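Local coordinates for sylvaticin (Pythium sylvaticum, PDB 2POS), which is a secreted alpha-elicitin-like protein that, as in related elicitins, probably binds sterols or other lipids in an internal apolar cavity, at residues N21-V26 with C56-D61; W33-P38 with K83-E88. All coordinates share one frame; numbering follows the deposited sequence.

Contact 1: residues N21-V26 with C56-D61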
ATOM      1  N   ASN A  21       0.937  -6.203  12.199  1.00 13.52           N
ATOM      2  CA  ASN A  21      -0.492  -5.989  12.046  1.00 13.62           C
ATOM      3  C   ASN A  21      -1.094  -7.155  11.263  1.00 13.98           C
ATOM      4  O   ASN A  21      -0.745  -7.361  10.105  1.00 14.14           O
ATOM      5  CB  ASN A  21      -0.766  -4.658  11.339  1.00 13.47           C
ATOM      6  CG  ASN A  21      -2.242  -4.293  11.323  1.00 13.18           C
ATOM      7  OD1 ASN A  21      -3.114  -5.161  11.255  1.00 13.47           O
ATOM      8  ND2 ASN A  21      -2.526  -2.992  11.382  1.00 14.23           N
ATOM      9  N   PRO A  22      -1.984  -7.942  11.898  1.00 14.22           N
ATOM     10  CA  PRO A  22      -2.526  -9.131  11.229  1.00 14.56           C
ATOM     11  C   PRO A  22      -3.227  -8.840   9.898  1.00 14.57           C
ATOM     12  O   PRO A  22      -3.283  -9.721   9.040  1.00 15.28           O
ATOM     13  CB  PRO A  22      -3.528  -9.690  12.256  1.00 14.77           C
ATOM     14  CG  PRO A  22      -3.040  -9.182  13.566  1.00 15.59           C
ATOM     15  CD  PRO A  22      -2.514  -7.799  13.268  1.00 14.02           C
ATOM     16  N   ALA A  23      -3.736  -7.618   9.730  1.00 14.48           N
ATOM     17  CA  ALA A  23      -4.469  -7.248   8.514  1.00 14.88           C
ATOM     18  C   ALA A  23      -3.569  -7.317   7.283  1.00 14.73           C
ATOM     19  O   ALA A  23      -4.055  -7.555   6.173  1.00 15.24           O
ATOM     20  CB  ALA A  23      -5.086  -5.864   8.653  1.00 14.86           C
ATOM     21  N   LEU A  24      -2.264  -7.114   7.478  1.00 14.82           N
ATOM     22  CA  LEU A  24      -1.308  -7.179   6.363  1.00 14.66           C
ATOM     23  C   LEU A  24      -1.341  -8.554   5.700  1.00 15.05           C
ATOM     24  O   LEU A  24      -1.574  -8.660   4.498  1.00 14.87           O
ATOM     25  CB  LEU A  24       0.123  -6.827   6.802  1.00 14.88           C
ATOM     26  CG  LEU A  24       1.199  -6.917   5.707  1.00 14.25           C
ATOM     27  CD1 LEU A  24       1.049  -5.801   4.673  1.00 15.78           C
ATOM     28  CD2 LEU A  24       2.606  -6.910   6.307  1.00 14.64           C
ATOM     29  N   SER A  25      -1.113  -9.600   6.494  1.00 15.62           N
ATOM     30  CA  SER A  25      -1.092 -10.966   5.991  1.00 16.87           C
ATOM     31  C   SER A  25      -2.431 -11.372   5.370  1.00 16.29           C
ATOM     32  O   SER A  25      -2.462 -11.977   4.297  1.00 16.28           O
ATOM     33  CB  SER A  25      -0.696 -11.932   7.112  1.00 17.32           C
ATOM     34  OG  SER A  25      -0.829 -13.280   6.699  1.00 21.39           O
ATOM     35  N   VAL A  26      -3.535 -11.041   6.038  1.00 16.34           N
ATOM     36  CA  VAL A  26      -4.861 -11.418   5.535  1.00 16.38           C
ATOM     37  C   VAL A  26      -5.150 -10.770   4.184  1.00 16.31           C
ATOM     38  O   VAL A  26      -5.625 -11.432   3.262  1.00 16.91           O
ATOM     39  CB  VAL A  26      -5.997 -11.092   6.533  1.00 16.76           C
ATOM     40  CG1 VAL A  26      -7.364 -11.456   5.932  1.00 17.56           C
ATOM     41  CG2 VAL A  26      -5.778 -11.822   7.841  1.00 17.15           C
ATOM     42  N   CYS A  56      -8.351  -5.641   4.093  1.00 15.48           N
ATOM     43  CA  CYS A  56      -7.657  -4.710   3.194  1.00 14.97           C
ATOM     44  C   CYS A  56      -7.987  -3.255   3.520  1.00 14.58           C
ATOM     45  O   CYS A  56      -7.113  -2.396   3.487  1.00 14.10           O
ATOM     46  CB  CYS A  56      -7.939  -5.036   1.731  1.00 15.27           C
ATOM     47  SG  CYS A  56      -7.161  -6.566   1.199  1.00 16.06           S
ATOM     48  N   PHE A  57      -9.238  -2.983   3.877  1.00 14.69           N
ATOM     49  CA  PHE A  57      -9.618  -1.646   4.347  1.00 15.10           C
ATOM     50  C   PHE A  57      -8.914  -1.309   5.660  1.00 15.13           C
ATOM     51  O   PHE A  57      -8.441  -0.190   5.848  1.00 14.75           O
ATOM     52  CB  PHE A  57     -11.134  -1.531   4.497  1.00 15.84           C
ATOM     53  CG  PHE A  57     -11.867  -1.579   3.188  1.00 16.07           C
ATOM     54  CD1 PHE A  57     -12.166  -2.799   2.587  1.00 17.47           C
ATOM     55  CD2 PHE A  57     -12.247  -0.403   2.546  1.00 18.23           C
ATOM     56  CE1 PHE A  57     -12.834  -2.852   1.365  1.00 17.10           C
ATOM     57  CE2 PHE A  57     -12.926  -0.449   1.323  1.00 17.96           C
ATOM     58  CZ  PHE A  57     -13.217  -1.671   0.737  1.00 17.49           C
ATOM     59  N   THR A  58      -8.847  -2.288   6.561  1.00 15.11           N
ATOM     60  CA  THR A  58      -8.115  -2.133   7.814  1.00 15.15           C
ATOM     61  C   THR A  58      -6.642  -1.836   7.544  1.00 14.69           C
ATOM     62  O   THR A  58      -6.060  -0.928   8.153  1.00 15.23           O
ATOM     63  CB  THR A  58      -8.256  -3.393   8.700  1.00 15.82           C
ATOM     64  OG1 THR A  58      -9.652  -3.650   8.911  1.00 16.75           O
ATOM     65  CG2 THR A  58      -7.562  -3.204  10.056  1.00 15.88           C
ATOM     66  N   LEU A  59      -6.050  -2.594   6.627  1.00 14.14           N
ATOM     67  CA  LEU A  59      -4.656  -2.393   6.269  1.00 13.65           C
ATOM     68  C   LEU A  59      -4.428  -0.995   5.704  1.00 13.27           C
ATOM     69  O   LEU A  59      -3.500  -0.297   6.117  1.00 13.10           O
ATOM     70  CB  LEU A  59      -4.191  -3.447   5.257  1.00 13.50           C
ATOM     71  CG  LEU A  59      -2.776  -3.234   4.714  1.00 14.25           C
ATOM     72  CD1 LEU A  59      -1.733  -3.265   5.827  1.00 14.01           C
ATOM     73  CD2 LEU A  59      -2.453  -4.278   3.648  1.00 13.33           C
ATOM     74  N   ILE A  60      -5.269  -0.591   4.756  1.00 13.43           N
ATOM     75  CA  ILE A  60      -5.132   0.726   4.137  1.00 14.00           C
ATOM     76  C   ILE A  60      -5.234   1.854   5.166  1.00 14.16           C
ATOM     77  O   ILE A  60      -4.445   2.802   5.134  1.00 14.03           O
ATOM     78  CB  ILE A  60      -6.126   0.895   2.943  1.00 14.00           C
ATOM     79  CG1 ILE A  60      -5.694  -0.004   1.768  1.00 16.08           C
ATOM     80  CG2 ILE A  60      -6.305   2.377   2.557  1.00 15.45           C
ATOM     81  CD1 ILE A  60      -4.404   0.375   1.041  1.00 18.79           C
ATOM     82  N   ASP A  61      -6.165   1.726   6.110  1.00 14.30           N
ATOM     83  CA  ASP A  61      -6.275   2.704   7.190  1.00 15.28           C
ATOM     84  C   ASP A  61      -5.030   2.699   8.084  1.00 14.60           C
ATOM     85  O   ASP A  61      -4.587   3.758   8.543  1.00 14.62           O
ATOM     86  CB  ASP A  61      -7.551   2.476   8.013  1.00 16.06           C
ATOM     87  CG  ASP A  61      -8.816   2.835   7.247  1.00 20.71           C
ATOM     88  OD1 ASP A  61      -8.717   3.426   6.152  1.00 25.67           O
ATOM     89  OD2 ASP A  61      -9.919   2.521   7.739  1.00 25.97           O
TER
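Leu59 meets Leu24 and Ala23 in the tight half of this helix-helix contact. Both methyls of Leu59 lie against Leu24: its CD1 is 3.9 Å from Leu24 CD1, and its CD2 is 4.0 Å from that same methyl. The isobutyl group also reaches the helix behind the side chain, with Leu59 CD1 4.0 Å from Leu24 CA. The bond to CB of Leu24 points away from the partner helix, yet CB itself still touches Leu59 CD1; with CG anti to the backbone N (chi1 178°), CD1 ends beside the Leu59 methyls. The two leucine side chains are inclined to each other, neither end to end nor aligned. Next to them Ala23 presents only a methyl, and Leu59 N lies 4.0 Å from Ala23 CB, so the small residue lets the backbones draw close, their CA atoms 5.4 Å apart. This is helix packing of the disulfide-bonded elicitin fold: the 22-26 and 56-61 turns of the two helices run at 130° between N-to-C directions, and a Cys56-Cys27 disulfide ties the same two helices together. The buried side continues into other apolar parts, Leu24 onto Met35 and Leu36 of the following loop and Leu59 onto Leu18. Toward solvent the packing thins to Thr58, whose CG2 lies 3.9 Å from Ala23 CB with its own CB almost as near. Thr58 holds CG2 anti to its own N and OG1 beside it, and the hydroxyl makes a weak hydrogen bond to Ala54 O within its own helix. No hydrogen bond crosses between the segments. The polar grip at this end is internal to 21-26: Asn21 is the N-cap, its OD1 accepting from Ala23 N at 3.0 Å, with the donor tilted 28° from the carbonyl plane.

Contact 2: residues W33-P38 with K83-E88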
ATOM      1  N   TRP A  33      -1.911  -9.264  -3.808  1.00 16.43           N
ATOM      2  CA  TRP A  33      -1.157  -8.002  -3.820  1.00 16.19           C
ATOM      3  C   TRP A  33      -0.250  -7.919  -2.605  1.00 16.56           C
ATOM      4  O   TRP A  33      -0.685  -8.187  -1.484  1.00 16.62           O
ATOM      5  CB  TRP A  33      -2.096  -6.792  -3.831  1.00 15.76           C
ATOM      6  CG  TRP A  33      -1.393  -5.477  -3.625  1.00 15.04           C
ATOM      7  CD1 TRP A  33      -0.626  -4.810  -4.533  1.00 14.27           C
ATOM      8  CD2 TRP A  33      -1.398  -4.671  -2.437  1.00 14.59           C
ATOM      9  NE1 TRP A  33      -0.152  -3.635  -3.990  1.00 14.69           N
ATOM     10  CE2 TRP A  33      -0.611  -3.527  -2.704  1.00 14.77           C
ATOM     11  CE3 TRP A  33      -1.991  -4.805  -1.177  1.00 13.24           C
ATOM     12  CZ2 TRP A  33      -0.401  -2.522  -1.753  1.00 14.32           C
ATOM     13  CZ3 TRP A  33      -1.783  -3.804  -0.227  1.00 14.65           C
ATOM     14  CH2 TRP A  33      -1.002  -2.677  -0.524  1.00 14.17           C
ATOM     15  N   GLN A  34       1.000  -7.523  -2.824  1.00 16.59           N
ATOM     16  CA  GLN A  34       1.962  -7.422  -1.732  1.00 17.01           C
ATOM     17  C   GLN A  34       2.344  -5.977  -1.432  1.00 16.43           C
ATOM     18  O   GLN A  34       2.656  -5.206  -2.343  1.00 15.73           O
ATOM     19  CB  GLN A  34       3.219  -8.248  -2.029  1.00 17.60           C
ATOM     20  CG  GLN A  34       2.948  -9.686  -2.522  1.00 20.08           C
ATOM     21  CD  GLN A  34       2.088 -10.516  -1.565  1.00 23.92           C
ATOM     22  OE1 GLN A  34       1.140 -11.197  -1.987  1.00 26.56           O
ATOM     23  NE2 GLN A  34       2.416 -10.469  -0.279  1.00 24.14           N
ATOM     24  N   MET A  35       2.320  -5.637  -0.143  1.00 16.14           N
ATOM     25  CA  MET A  35       2.794  -4.349   0.360  1.00 16.11           C
ATOM     26  C   MET A  35       4.219  -4.506   0.902  1.00 15.87           C
ATOM     27  O   MET A  35       5.044  -3.617   0.724  1.00 15.85           O
ATOM     28  CB  MET A  35       1.853  -3.819   1.450  1.00 15.70           C
ATOM     29  CG  MET A  35       2.239  -2.463   2.062  1.00 16.95           C
ATOM     30  SD  MET A  35       2.052  -1.066   0.916  1.00 21.05           S
ATOM     31  CE  MET A  35       3.763  -0.606   0.604  1.00 21.82           C
ATOM     32  N   LEU A  36       4.497  -5.626   1.565  1.00 16.05           N
ATOM     33  CA  LEU A  36       5.844  -5.909   2.075  1.00 16.38           C
ATOM     34  C   LEU A  36       6.333  -7.294   1.628  1.00 16.66           C
ATOM     35  O   LEU A  36       5.811  -8.311   2.086  1.00 17.36           O
ATOM     36  CB  LEU A  36       5.893  -5.823   3.606  1.00 16.29           C
ATOM     37  CG  LEU A  36       5.519  -4.519   4.313  1.00 16.45           C
ATOM     38  CD1 LEU A  36       5.635  -4.698   5.816  1.00 16.87           C
ATOM     39  CD2 LEU A  36       6.382  -3.367   3.847  1.00 16.79           C
ATOM     40  N   PRO A  37       7.320  -7.347   0.716  1.00 16.99           N
ATOM     41  CA  PRO A  37       7.935  -6.246  -0.020  1.00 16.70           C
ATOM     42  C   PRO A  37       6.933  -5.664  -1.015  1.00 16.51           C
ATOM     43  O   PRO A  37       6.047  -6.380  -1.474  1.00 16.52           O
ATOM     44  CB  PRO A  37       9.086  -6.919  -0.789  1.00 16.85           C
ATOM     45  CG  PRO A  37       9.194  -8.290  -0.266  1.00 17.78           C
ATOM     46  CD  PRO A  37       7.890  -8.653   0.341  1.00 16.71           C
ATOM     47  N   PRO A  38       7.074  -4.375  -1.358  1.00 16.72           N
ATOM     48  CA  PRO A  38       6.061  -3.768  -2.230  1.00 17.13           C
ATOM     49  C   PRO A  38       6.102  -4.275  -3.672  1.00 17.53           C
ATOM     50  O   PRO A  38       7.159  -4.234  -4.318  1.00 18.27           O
ATOM     51  CB  PRO A  38       6.394  -2.275  -2.167  1.00 17.22           C
ATOM     52  CG  PRO A  38       7.848  -2.228  -1.855  1.00 17.19           C
ATOM     53  CD  PRO A  38       8.118  -3.416  -0.962  1.00 16.98           C
ATOM     54  N   LYS A  83       1.217   7.239  -0.550  1.00 12.58           N
ATOM     55  CA  LYS A  83       0.137   8.145  -0.158  1.00 12.77           C
ATOM     56  C   LYS A  83      -0.983   8.141  -1.205  1.00 12.51           C
ATOM     57  O   LYS A  83      -2.167   8.116  -0.863  1.00 12.60           O
ATOM     58  CB  LYS A  83       0.659   9.560   0.090  1.00 12.92           C
ATOM     59  CG  LYS A  83      -0.333  10.446   0.826  1.00 13.14           C
ATOM     60  CD  LYS A  83       0.239  11.828   1.093  1.00 14.69           C
ATOM     61  CE  LYS A  83      -0.801  12.702   1.765  1.00 16.72           C
ATOM     62  NZ  LYS A  83      -0.292  14.097   1.935  1.00 19.67           N
ATOM     63  N   LYS A  84      -0.605   8.154  -2.482  1.00 12.28           N
ATOM     64  CA  LYS A  84      -1.577   8.016  -3.567  1.00 12.33           C
ATOM     65  C   LYS A  84      -2.364   6.719  -3.413  1.00 12.51           C
ATOM     66  O   LYS A  84      -3.596   6.722  -3.433  1.00 12.23           O
ATOM     67  CB  LYS A  84      -0.863   8.042  -4.909  1.00 12.37           C
ATOM     68  CG  LYS A  84      -1.772   7.832  -6.116  1.00 13.85           C
ATOM     69  CD  LYS A  84      -0.930   7.931  -7.370  1.00 16.40           C
ATOM     70  CE  LYS A  84      -1.765   7.851  -8.620  1.00 19.76           C
ATOM     71  NZ  LYS A  84      -0.858   7.904  -9.792  1.00 21.54           N
ATOM     72  N   LEU A  85      -1.636   5.617  -3.240  1.00 12.51           N
ATOM     73  CA  LEU A  85      -2.249   4.302  -3.117  1.00 13.54           C
ATOM     74  C   LEU A  85      -3.337   4.308  -2.059  1.00 12.91           C
ATOM     75  O   LEU A  85      -4.485   3.907  -2.319  1.00 12.87           O
ATOM     76  CB  LEU A  85      -1.174   3.262  -2.762  1.00 13.81           C
ATOM     77  CG  LEU A  85      -1.669   1.910  -2.223  1.00 15.70           C
ATOM     78  CD1 LEU A  85      -2.266   1.115  -3.351  1.00 18.90           C
ATOM     79  CD2 LEU A  85      -0.531   1.142  -1.537  1.00 16.17           C
ATOM     80  N   VAL A  86      -2.990   4.773  -0.866  1.00 12.93           N
ATOM     81  CA  VAL A  86      -3.909   4.624   0.265  1.00 13.37           C
ATOM     82  C   VAL A  86      -5.051   5.631   0.217  1.00 13.36           C
ATOM     83  O   VAL A  86      -6.141   5.341   0.693  1.00 13.72           O
ATOM     84  CB  VAL A  86      -3.196   4.627   1.652  1.00 13.66           C
ATOM     85  CG1 VAL A  86      -2.202   3.491   1.722  1.00 14.21           C
ATOM     86  CG2 VAL A  86      -2.524   5.969   1.945  1.00 14.79           C
ATOM     87  N   THR A  87      -4.803   6.804  -0.366  1.00 13.46           N
ATOM     88  CA  THR A  87      -5.826   7.845  -0.436  1.00 13.64           C
ATOM     89  C   THR A  87      -6.871   7.479  -1.485  1.00 14.08           C
ATOM     90  O   THR A  87      -8.071   7.678  -1.273  1.00 14.02           O
ATOM     91  CB  THR A  87      -5.203   9.216  -0.740  1.00 13.45           C
ATOM     92  OG1 THR A  87      -4.224   9.524   0.259  1.00 14.00           O
ATOM     93  CG2 THR A  87      -6.263  10.306  -0.737  1.00 13.61           C
ATOM     94  N   GLU A  88      -6.414   6.912  -2.598  1.00 13.85           N
ATOM     95  CA  GLU A  88      -7.306   6.566  -3.699  1.00 14.25           C
ATOM     96  C   GLU A  88      -7.986   5.207  -3.557  1.00 14.30           C
ATOM     97  O   GLU A  88      -8.912   4.901  -4.316  1.00 14.17           O
ATOM     98  CB  GLU A  88      -6.565   6.656  -5.033  1.00 14.52           C
ATOM     99  CG  GLU A  88      -6.185   8.091  -5.398  1.00 15.45           C
ATOM    100  CD  GLU A  88      -5.676   8.244  -6.813  1.00 16.83           C
ATOM    101  OE1 GLU A  88      -5.206   7.245  -7.407  1.00 17.54           O
ATOM    102  OE2 GLU A  88      -5.747   9.384  -7.331  1.00 18.46           O
TER
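Leu85 sends one methyl, CD2, against the benzo part of the Trp33 indole, 3.7 Å from CZ2 and 4.0 Å from CH2. The methyl comes in obliquely to the ring, and the two side chains approach from opposite directions. This is a core contact of the elicitin fold, linking the loop between helices 22-31 and 44-51 to the C-terminal helix 82-92 close to the centre of the chain. Met35 touches the same methyl more loosely, its SD 4.2 Å from Leu85 CD2, as the thioether and the leucine pass one another in opposite directions. Because the nearest CA atoms, those of Met35 and Leu85, are 10.6 Å apart, side chains alone bridge the gap. Trp33 spans it with CG anti to the backbone N (chi1 171°), which carries the six-membered ring inward. Its indole is positioned by a hydrogen bond from NE1 to Gly40 O and by packing on Leu59, Pro42, Gln46 and Met50; Met35 N lies 4.2 Å above the plane, over the ring centre. Gln28 braces the loop by receiving bonds from the backbone N atoms of Met35 and Leu36. Pro42, which touches Trp33, also touches Leu85, while the leucine's helical neighbour Val86 packs on Ile60 and Ile63 of helix 54-64. Farther out, on the exposed side of helix 82-92, Lys83 O accepts two bonds from opposite faces of its plane, from Thr87 N at 3.0 Å and from Thr87 OG1 at 2.7 Å.

Overall arrangement
Both contacts are apolar, with no hydrogen bond between their segments, but they differ in depth: contact 2 is wholly buried, contact 1 mostly, with Thr58 exposed. The centre of contact 2 is about 1 Å from that of the chain; the centre of contact 1 is about 10 Å from it. Contact 1 packs two helices with their backbones close, whereas contact 2 joins a loop to a helix through side chains alone, across a wider backbone gap, and buries less surface. Helix 54-64 serves both, with Leu59 CD2 4.0 Å from Trp33 CZ3 and Ile60 CG2 3.5 Å from Val86 O. Leu24 CD2, 3.8 Å from Leu36 CD1, joins helix 22-31 to the loop.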